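Local coordinates for beta-glycosidase (Bacteroides caccae, PDB 6T2R), which probably acts as an endo-acting family 16 glycoside hydrolase that cleaves mucin O-glycans at internal linkages, initiating mucin breakdown in the human gut, at residues A[27-32]-A[193-198]; A[102-107]-A[129-134]; A[211-216]-A[223-228]. All coordinates share one frame; numbering follows the deposited sequence.

Contact 1: residues A[27-32]-A[193-198]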
loop_
_atom_site.group_PDB
_atom_site.type_symbol
_atom_site.label_atom_id
_atom_site.label_comp_id
_atom_site.label_asym_id
_atom_site.label_seq_id
_atom_site.Cartn_x
_atom_site.Cartn_y
_atom_site.Cartn_z
ATOM N N PRO A 27 28.302 1.490 2.626
ATOM C CA PRO A 27 26.887 1.248 2.902
ATOM C C PRO A 27 26.189 0.671 1.658
ATOM O O PRO A 27 26.631 0.907 0.549
ATOM C CB PRO A 27 26.345 2.631 3.301
ATOM C CG PRO A 27 27.578 3.436 3.699
ATOM C CD PRO A 27 28.743 2.861 2.916
ATOM N N LYS A 28 25.113 -0.086 1.861
ATOM C CA LYS A 28 24.288 -0.622 0.752
ATOM C C LYS A 28 22.872 -0.939 1.253
ATOM O O LYS A 28 22.611 -0.794 2.442
ATOM C CB LYS A 28 24.941 -1.879 0.185
ATOM C CG LYS A 28 25.035 -3.047 1.151
ATOM C CD LYS A 28 25.745 -4.262 0.527
ATOM C CE LYS A 28 25.982 -5.387 1.520
ATOM N NZ LYS A 28 26.192 -6.707 0.873
ATOM N N TRP A 29 21.978 -1.318 0.351
ATOM C CA TRP A 29 20.623 -1.799 0.717
ATOM C C TRP A 29 20.800 -3.129 1.457
ATOM O O TRP A 29 21.445 -3.998 0.881
ATOM C CB TRP A 29 19.751 -1.919 -0.534
ATOM C CG TRP A 29 19.321 -0.595 -1.098
ATOM C CD1 TRP A 29 19.639 -0.083 -2.319
ATOM C CD2 TRP A 29 18.460 0.372 -0.475
ATOM N NE1 TRP A 29 19.056 1.140 -2.486
ATOM C CE2 TRP A 29 18.331 1.449 -1.375
ATOM C CE3 TRP A 29 17.833 0.460 0.767
ATOM C CZ2 TRP A 29 17.586 2.584 -1.083
ATOM C CZ3 TRP A 29 17.107 1.589 1.059
ATOM C CH2 TRP A 29 16.976 2.630 0.144
ATOM N N GLU A 30 20.377 -3.205 2.717
ATOM C CA GLU A 30 20.413 -4.432 3.549
ATOM C C GLU A 30 18.965 -4.877 3.805
ATOM O O GLU A 30 18.156 -4.027 4.277
ATOM C CB GLU A 30 21.151 -4.187 4.873
ATOM C CG GLU A 30 22.636 -3.851 4.751
ATOM C CD GLU A 30 23.588 -4.939 4.266
ATOM O OE1 GLU A 30 24.839 -4.682 4.223
ATOM O OE2 GLU A 30 23.090 -6.008 3.873
ATOM N N LEU A 31 18.629 -6.134 3.499
ATOM C CA LEU A 31 17.295 -6.724 3.809
ATOM C C LEU A 31 17.201 -6.897 5.325
ATOM O O LEU A 31 17.993 -7.645 5.863
ATOM C CB LEU A 31 17.107 -8.058 3.071
ATOM C CG LEU A 31 15.725 -8.701 3.249
ATOM C CD1 LEU A 31 14.640 -7.880 2.565
ATOM C CD2 LEU A 31 15.710 -10.110 2.701
ATOM N N VAL A 32 16.341 -6.131 5.993
ATOM C CA VAL A 32 16.156 -6.153 7.481
ATOM C C VAL A 32 14.907 -7.001 7.806
ATOM O O VAL A 32 14.832 -7.498 8.930
ATOM C CB VAL A 32 16.032 -4.741 8.098
ATOM C CG1 VAL A 32 17.317 -3.927 7.929
ATOM C CG2 VAL A 32 14.806 -3.961 7.571
ATOM N N ASP A 193 11.114 4.585 -1.405
ATOM C CA ASP A 193 12.287 4.824 -0.530
ATOM C C ASP A 193 12.010 6.073 0.305
ATOM O O ASP A 193 11.601 7.142 -0.304
ATOM C CB ASP A 193 13.561 5.011 -1.356
ATOM C CG ASP A 193 13.942 3.819 -2.230
ATOM O OD1 ASP A 193 13.380 2.695 -2.011
ATOM O OD2 ASP A 193 14.802 4.018 -3.130
ATOM N N PHE A 194 12.164 5.948 1.632
ATOM C CA PHE A 194 12.043 7.060 2.608
ATOM C C PHE A 194 13.429 7.635 2.895
ATOM O O PHE A 194 14.309 6.879 3.356
ATOM C CB PHE A 194 11.441 6.585 3.923
ATOM C CG PHE A 194 9.973 6.230 3.874
ATOM C CD1 PHE A 194 9.550 5.005 3.366
ATOM C CD2 PHE A 194 9.020 7.098 4.374
ATOM C CE1 PHE A 194 8.211 4.660 3.347
ATOM C CE2 PHE A 194 7.681 6.739 4.372
ATOM C CZ PHE A 194 7.278 5.530 3.852
ATOM N N TRP A 195 13.617 8.924 2.601
ATOM C CA TRP A 195 14.808 9.710 3.010
ATOM C C TRP A 195 14.353 10.937 3.791
ATOM O O TRP A 195 13.194 11.363 3.672
ATOM C CB TRP A 195 15.656 10.108 1.801
ATOM C CG TRP A 195 16.026 8.970 0.889
ATOM C CD1 TRP A 195 15.565 8.749 -0.378
ATOM C CD2 TRP A 195 16.958 7.907 1.162
ATOM N NE1 TRP A 195 16.167 7.651 -0.923
ATOM C CE2 TRP A 195 17.026 7.110 0.002
ATOM C CE3 TRP A 195 17.780 7.598 2.237
ATOM C CZ2 TRP A 195 17.862 6.004 -0.099
ATOM C CZ3 TRP A 195 18.604 6.496 2.141
ATOM C CH2 TRP A 195 18.642 5.714 0.990
ATOM N N PRO A 196 15.267 11.562 4.564
ATOM C CA PRO A 196 14.942 12.765 5.328
ATOM C C PRO A 196 14.341 13.887 4.479
ATOM O O PRO A 196 13.481 14.582 4.982
ATOM C CB PRO A 196 16.286 13.198 5.934
ATOM C CG PRO A 196 17.032 11.863 6.073
ATOM C CD PRO A 196 16.654 11.130 4.799
ATOM N N ASP A 197 14.767 14.020 3.220
ATOM C CA ASP A 197 14.437 15.200 2.385
ATOM C C ASP A 197 13.533 14.819 1.213
ATOM O O ASP A 197 13.314 15.689 0.361
ATOM C CB ASP A 197 15.703 15.814 1.819
ATOM C CG ASP A 197 16.256 15.020 0.638
ATOM O OD1 ASP A 197 16.325 13.785 0.713
ATOM O OD2 ASP A 197 16.639 15.647 -0.333
ATOM N N SER A 198 13.080 13.572 1.102
ATOM C CA SER A 198 12.383 13.109 -0.125
ATOM C C SER A 198 11.881 11.677 0.007
ATOM O O SER A 198 12.510 10.862 0.725
ATOM C CB SER A 198 13.271 13.208 -1.324
ATOM O OG SER A 198 14.414 12.379 -1.120
#
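Trp29 and Trp195 meet through the benzo ends of their indoles, and this aromatic pair carries most of the contact between an N-terminal strand and a hairpin far along the chain. At the start of 27-32, Pro27 packs on Trp263 and the backbone of Lys28 pairs with Lys264, so the segment is already held by strand 251-263 and the terminal Lys264 that follows it before it reaches the hairpin. Trp29 then makes the crossing. Its CG stands beside the backbone N and anti to the carbonyl carbon (chi1 -73°), and its indole reaches into the gap between the backbones, whose nearest CA atoms, Trp29 CA and Asp193 CA, are 10.7 Å apart, to meet side chains coming from the other side. Trp29 CH2 lies 3.5 Å from Trp195 CZ2. The six-membered rings are 5.4 Å apart between centroids with their planes at 46°, an inclined pairing in which the two indoles arrive from opposite directions. Next to it, the carboxylate of Asp193 brings OD2 to 3.7 Å from Trp29 CZ2. The backbones of Glu30 and Val32 pair in turn with Gln262 and His260, carrying the strand onward. Across the contact, Trp195 opens a type I turn that ends at Ser198 and joins strands 187-195 and 198-203 as a tight beta hairpin; Trp195 N bonds to Ser198 O at 2.9 Å, while the return bond from Ser198 N to Trp195 O is long and weak. Asp193 OD1 forms a salt bridge with Arg109 NE, and Arg109 also makes a cation-pi contact with Trp29, while Trp263 meets Trp29 edge-to-face. The chemistry is thus apolar where the indoles meet and charged beside it, and the guanidinium probably offsets the carboxylate charge near the ring.

Contact 2: residues A[102-107]-A[129-134]. With SO4 (sulfate ion), chain B.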
loop_
_atom_site.group_PDB
_atom_site.type_symbol
_atom_site.label_atom_id
_atom_site.label_comp_id
_atom_site.label_asym_id
_atom_site.label_seq_id
_atom_site.Cartn_x
_atom_site.Cartn_y
_atom_site.Cartn_z
ATOM N N LYS A 102 1.232 -4.167 14.938
ATOM C CA LYS A 102 2.086 -5.397 14.921
ATOM C C LYS A 102 3.477 -5.153 14.328
ATOM O O LYS A 102 4.432 -5.695 14.885
ATOM C CB LYS A 102 1.388 -6.521 14.151
ATOM C CG LYS A 102 0.156 -7.072 14.855
ATOM C CD LYS A 102 -0.575 -8.211 14.150
ATOM C CE LYS A 102 -1.597 -8.807 15.093
ATOM N NZ LYS A 102 -2.457 -9.763 14.391
ATOM N N ARG A 103 3.611 -4.489 13.178
ATOM C CA ARG A 103 4.958 -4.204 12.657
ATOM C C ARG A 103 5.030 -2.763 12.121
ATOM O O ARG A 103 4.222 -2.367 11.246
ATOM C CB ARG A 103 5.391 -5.231 11.610
ATOM C CG ARG A 103 6.713 -4.804 10.978
ATOM C CD ARG A 103 7.361 -5.898 10.182
ATOM N NE ARG A 103 7.851 -6.903 11.103
ATOM C CZ ARG A 103 9.078 -6.937 11.620
ATOM N NH1 ARG A 103 9.964 -6.015 11.287
ATOM N NH2 ARG A 103 9.419 -7.903 12.465
ATOM N N ALA A 104 6.015 -2.034 12.599
ATOM C CA ALA A 104 6.297 -0.635 12.220
ATOM C C ALA A 104 7.431 -0.633 11.199
ATOM O O ALA A 104 8.405 -1.314 11.436
ATOM C CB ALA A 104 6.669 0.151 13.453
ATOM N N PHE A 105 7.309 0.141 10.133
ATOM C CA PHE A 105 8.424 0.406 9.205
ATOM C C PHE A 105 8.999 1.785 9.525
ATOM O O PHE A 105 8.206 2.736 9.526
ATOM C CB PHE A 105 7.915 0.258 7.783
ATOM C CG PHE A 105 7.388 -1.129 7.528
ATOM C CD1 PHE A 105 6.111 -1.483 7.927
ATOM C CD2 PHE A 105 8.179 -2.084 6.912
ATOM C CE1 PHE A 105 5.634 -2.768 7.740
ATOM C CE2 PHE A 105 7.684 -3.356 6.670
ATOM C CZ PHE A 105 6.422 -3.700 7.116
ATOM N N HIS A 106 10.296 1.848 9.854
ATOM C CA HIS A 106 11.070 3.087 10.115
ATOM C C HIS A 106 11.802 3.459 8.830
ATOM O O HIS A 106 12.943 3.016 8.641
ATOM C CB HIS A 106 12.035 2.875 11.300
ATOM C CG HIS A 106 11.324 2.513 12.562
ATOM N ND1 HIS A 106 10.875 1.199 12.833
ATOM C CD2 HIS A 106 10.934 3.268 13.600
ATOM C CE1 HIS A 106 10.254 1.189 13.991
ATOM N NE2 HIS A 106 10.264 2.442 14.472
ATOM N N GLY A 107 11.115 4.164 7.947
ATOM C CA GLY A 107 11.634 4.562 6.632
ATOM C C GLY A 107 12.204 3.377 5.871
ATOM O O GLY A 107 11.586 2.318 5.878
ATOM N N LEU A 129 0.433 4.289 6.274
ATOM C CA LEU A 129 -0.139 5.278 7.210
ATOM C C LEU A 129 0.767 5.317 8.433
ATOM O O LEU A 129 1.544 4.398 8.637
ATOM C CB LEU A 129 -1.565 4.845 7.564
ATOM C CG LEU A 129 -2.590 5.068 6.452
ATOM C CD1 LEU A 129 -3.943 4.605 6.909
ATOM C CD2 LEU A 129 -2.622 6.528 6.010
ATOM N N PRO A 130 0.720 6.391 9.251
ATOM C CA PRO A 130 1.487 6.438 10.494
ATOM C C PRO A 130 1.140 5.285 11.432
ATOM O O PRO A 130 -0.037 5.011 11.652
ATOM C CB PRO A 130 1.129 7.800 11.112
ATOM C CG PRO A 130 0.641 8.610 9.913
ATOM C CD PRO A 130 -0.050 7.611 9.013
ATOM N N TYR A 131 2.192 4.616 11.917
ATOM C CA TYR A 131 2.123 3.492 12.878
ATOM C C TYR A 131 1.482 3.993 14.171
ATOM O O TYR A 131 0.643 3.294 14.738
ATOM C CB TYR A 131 3.515 2.931 13.193
ATOM C CG TYR A 131 3.426 1.689 14.037
ATOM C CD1 TYR A 131 3.143 0.451 13.460
ATOM C CD2 TYR A 131 3.533 1.782 15.416
ATOM C CE1 TYR A 131 2.983 -0.678 14.241
ATOM C CE2 TYR A 131 3.425 0.659 16.208
ATOM C CZ TYR A 131 3.139 -0.570 15.620
ATOM O OH TYR A 131 2.981 -1.651 16.440
ATOM N N GLU A 132 1.875 5.179 14.618
ATOM C CA GLU A 132 1.412 5.745 15.920
ATOM C C GLU A 132 0.008 6.369 15.745
ATOM O O GLU A 132 -0.093 7.595 15.562
ATOM C CB GLU A 132 2.450 6.736 16.426
ATOM C CG GLU A 132 3.806 6.107 16.694
ATOM C CD GLU A 132 4.935 7.124 16.636
ATOM O OE1 GLU A 132 5.495 7.373 17.682
ATOM O OE2 GLU A 132 5.228 7.689 15.553
ATOM N N THR A 133 -1.041 5.545 15.790
ATOM C CA THR A 133 -2.409 5.960 15.406
ATOM C C THR A 133 -3.026 6.870 16.471
ATOM O O THR A 133 -4.014 7.499 16.155
ATOM C CB THR A 133 -3.294 4.742 15.133
ATOM O OG1 THR A 133 -3.324 3.973 16.323
ATOM C CG2 THR A 133 -2.777 3.903 13.994
ATOM N N ASP A 134 -2.519 6.885 17.698
ATOM C CA ASP A 134 -3.062 7.790 18.755
ATOM C C ASP A 134 -2.231 9.073 18.831
ATOM O O ASP A 134 -2.438 9.846 19.786
ATOM C CB ASP A 134 -3.179 7.075 20.101
ATOM C CG ASP A 134 -1.853 6.548 20.590
ATOM O OD1 ASP A 134 -0.894 6.566 19.792
ATOM O OD2 ASP A 134 -1.795 6.105 21.755
HETATM S S SO4 B . 12.858 -1.252 10.538
HETATM O O1 SO4 B . 11.935 -0.493 9.696
HETATM O O2 SO4 B . 12.604 -2.674 10.382
HETATM O O3 SO4 B . 12.644 -0.882 11.901
HETATM O O4 SO4 B . 14.213 -0.977 10.127
#
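Beside a sulfate-binding site on the loop 102-107, Ala104 and Tyr131 form a CH-pi contact that packs this loop against Tyr131, just past strand 125-130. The Ala104 methyl lies over one face of the phenol ring, with CB 3.7 Å from the centroid of the Tyr131 ring and 17° off its normal, displaced toward the rim at CD1. Tyr131 reaches it with CG anti to the backbone N (chi1 -173°), laying the ring along the loop: Tyr131 CE1 comes 3.6 Å from Arg103 C, and its hydroxyl approaches the Lys102 amide at an angle too poor for a hydrogen bond. Two residues beyond Ala104, His106 holds the sulfate, probably from the crystallisation liquor, by a nearly straight bond from His106 N to sulfate O1 (2.9 Å, 166°) and a more bent one from His106 ND1 to sulfate O3 (2.9 Å). His260 NE2 and Gln262 NE2 are also hydrogen-bonded to the sulfate. The loop runs between strands 92-98 and 108-116; strand 228-233 and Pro227 before it bond to both segments of the contact, the backbone of Phe105 pairing with Gln228 and that of Tyr131 with Pro227, while the Tyr131 side chain also packs on Tyr229.

Contact 3: residues A[211-216]-A[223-228]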
loop_
_atom_site.group_PDB
_atom_site.type_symbol
_atom_site.label_atom_id
_atom_site.label_comp_id
_atom_site.label_asym_id
_atom_site.label_seq_id
_atom_site.Cartn_x
_atom_site.Cartn_y
_atom_site.Cartn_z
ATOM N N TYR A 211 8.998 12.757 -4.440
ATOM C CA TYR A 211 8.271 13.786 -3.672
ATOM C C TYR A 211 9.272 14.449 -2.742
ATOM O O TYR A 211 9.740 13.802 -1.811
ATOM C CB TYR A 211 7.071 13.254 -2.893
ATOM C CG TYR A 211 6.201 14.390 -2.427
ATOM C CD1 TYR A 211 5.390 15.056 -3.331
ATOM C CD2 TYR A 211 6.273 14.867 -1.131
ATOM C CE1 TYR A 211 4.605 16.126 -2.928
ATOM C CE2 TYR A 211 5.515 15.949 -0.712
ATOM C CZ TYR A 211 4.665 16.581 -1.616
ATOM O OH TYR A 211 3.885 17.650 -1.248
ATOM N N PRO A 212 9.628 15.726 -3.005
ATOM C CA PRO A 212 10.599 16.455 -2.201
ATOM C C PRO A 212 10.003 17.139 -0.965
ATOM O O PRO A 212 8.878 17.593 -1.017
ATOM C CB PRO A 212 11.131 17.494 -3.195
ATOM C CG PRO A 212 9.917 17.842 -4.034
ATOM C CD PRO A 212 9.142 16.538 -4.151
ATOM N N ARG A 213 10.817 17.205 0.103
ATOM C CA ARG A 213 10.675 18.167 1.210
ATOM C C ARG A 213 11.188 19.520 0.726
ATOM O O ARG A 213 12.436 19.661 0.520
ATOM C CB ARG A 213 11.441 17.718 2.455
ATOM C CG ARG A 213 11.178 18.610 3.668
ATOM C CD ARG A 213 12.104 18.386 4.849
ATOM N NE ARG A 213 12.060 17.053 5.455
ATOM C CZ ARG A 213 11.236 16.616 6.455
ATOM N NH1 ARG A 213 10.302 17.397 6.999
ATOM N NH2 ARG A 213 11.344 15.355 6.896
ATOM N N ILE A 214 10.288 20.496 0.602
ATOM C CA ILE A 214 10.632 21.845 0.083
ATOM C C ILE A 214 10.647 22.859 1.237
ATOM O O ILE A 214 9.997 22.661 2.262
ATOM C CB ILE A 214 9.704 22.254 -1.078
ATOM C CG1 ILE A 214 8.238 22.396 -0.660
ATOM C CG2 ILE A 214 9.869 21.274 -2.224
ATOM C CD1 ILE A 214 7.398 23.281 -1.569
ATOM N N GLU A 215 11.432 23.906 1.099
ATOM C CA GLU A 215 11.249 25.098 1.953
ATOM C C GLU A 215 9.906 25.725 1.550
ATOM O O GLU A 215 9.643 25.884 0.348
ATOM C CB GLU A 215 12.446 26.019 1.805
ATOM C CG GLU A 215 12.411 26.769 0.494
ATOM C CD GLU A 215 13.776 27.280 0.091
ATOM O OE1 GLU A 215 13.906 27.718 -1.056
ATOM O OE2 GLU A 215 14.701 27.224 0.943
ATOM N N THR A 216 9.039 25.939 2.525
ATOM C CA THR A 216 7.671 26.433 2.336
ATOM C C THR A 216 7.273 27.200 3.588
ATOM O O THR A 216 7.620 26.758 4.688
ATOM C CB THR A 216 6.684 25.300 2.068
ATOM O OG1 THR A 216 5.413 25.905 1.841
ATOM C CG2 THR A 216 6.593 24.313 3.206
ATOM N N PRO A 223 5.507 15.144 6.350
ATOM C CA PRO A 223 5.331 14.476 7.639
ATOM C C PRO A 223 5.785 13.000 7.660
ATOM O O PRO A 223 5.640 12.312 8.683
ATOM C CB PRO A 223 3.801 14.572 7.770
ATOM C CG PRO A 223 3.277 14.348 6.364
ATOM C CD PRO A 223 4.310 15.038 5.500
ATOM N N PHE A 224 6.370 12.532 6.556
ATOM C CA PHE A 224 6.487 11.083 6.260
ATOM C C PHE A 224 7.598 10.388 7.089
ATOM O O PHE A 224 7.516 9.161 7.207
ATOM C CB PHE A 224 6.677 10.887 4.759
ATOM C CG PHE A 224 5.687 11.647 3.905
ATOM C CD1 PHE A 224 4.358 11.258 3.847
ATOM C CD2 PHE A 224 6.091 12.743 3.142
ATOM C CE1 PHE A 224 3.447 11.929 3.044
ATOM C CE2 PHE A 224 5.176 13.432 2.355
ATOM C CZ PHE A 224 3.853 13.029 2.320
ATOM N N ASN A 225 8.596 11.077 7.647
ATOM C CA ASN A 225 9.750 10.370 8.273
ATOM C C ASN A 225 9.360 10.017 9.694
ATOM O O ASN A 225 9.972 10.532 10.584
ATOM C CB ASN A 225 11.082 11.115 8.195
ATOM C CG ASN A 225 11.638 11.077 6.788
ATOM O OD1 ASN A 225 12.110 12.108 6.297
ATOM N ND2 ASN A 225 11.529 9.930 6.108
ATOM N N ILE A 226 8.305 9.216 9.825
ATOM C CA ILE A 226 7.738 8.717 11.092
ATOM C C ILE A 226 7.453 7.249 10.826
ATOM O O ILE A 226 7.240 6.852 9.684
ATOM C CB ILE A 226 6.455 9.474 11.506
ATOM C CG1 ILE A 226 5.354 9.387 10.437
ATOM C CG2 ILE A 226 6.761 10.916 11.894
ATOM C CD1 ILE A 226 4.070 10.124 10.843
ATOM N N PRO A 227 7.408 6.417 11.878
ATOM C CA PRO A 227 7.124 5.001 11.699
ATOM C C PRO A 227 5.798 4.801 10.954
ATOM O O PRO A 227 4.830 5.490 11.252
ATOM C CB PRO A 227 7.002 4.490 13.134
ATOM C CG PRO A 227 7.825 5.460 13.939
ATOM C CD PRO A 227 7.560 6.797 13.295
ATOM N N GLN A 228 5.779 3.812 10.058
ATOM C CA GLN A 228 4.647 3.507 9.158
ATOM C C GLN A 228 4.103 2.123 9.504
ATOM O O GLN A 228 4.899 1.267 9.967
ATOM C CB GLN A 228 5.155 3.581 7.709
ATOM C CG GLN A 228 5.836 4.914 7.376
ATOM C CD GLN A 228 4.828 6.006 7.110
ATOM O OE1 GLN A 228 3.804 5.761 6.475
ATOM N NE2 GLN A 228 5.088 7.211 7.631
HETATM O O HOH W 1 8.782 13.999 8.232
#
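Water 1 accepts two hydrogen bonds, one from Asn225 N at 3.0 Å and one from Arg213 NH2 at 3.2 Å, and so bridges the two segments. The arginine extends from its backbone with CG anti to N (chi1 -173°) and then bends at chi3, which swings the guanidinium toward the loop 223-228. Its NE is taken by Pro196 O of the preceding hairpin, so NE and NH2 both have partners, which limits the rotation of the group. Asn225 itself is the centre of an inverse gamma turn, closed weakly between Ile226 N and Phe224 O, and it is the backbone N at the centre of this bend that donates to the water. Within the loop, Gln228 NE2 donates to Ile226 O at 3.0 Å, approaching from above the carbonyl plane. Alongside the polar bridge, the buried rings of Tyr211 and Phe224 touch through Tyr211 CD2 and Phe224 CE2 at 3.9 Å, the side chains crossing at about a right angle. One face of Phe224 is covered by Pro223 CD, 3.6 Å above the ring plane and over its centre, while Phe222 meets the ring edge-to-face. Both aromatic side chains pack on Val160 of strand 155-161, and Tyr211 also touches helix 163-167. The contact joins the end of strand 206-212 to the loop leading into strand 228-233.

Overall arrangement
From the N terminus, 27-32 enters the fold first and meets 193-198 with 160 residues between them, so contact 1 closes a long loop. Nested within it, contact 2 closes the shorter loop from 107 to 129, which contains strand 108-116. Contact 3 opens only after contact 1 has closed and has six residues between its segments. All three reach the antiparallel strands of the beta-sandwich (jelly-roll) fold known for family 16 glycoside hydrolases. The turn of contact 1 meets contact 3 through Asp197 O and Arg213 N, 2.9 Å apart; Phe194, on the strand before the turn, lies with its CB 3.4 Å from Gly107 CA of contact 2. Segment 223-228 connects contacts 2 and 3.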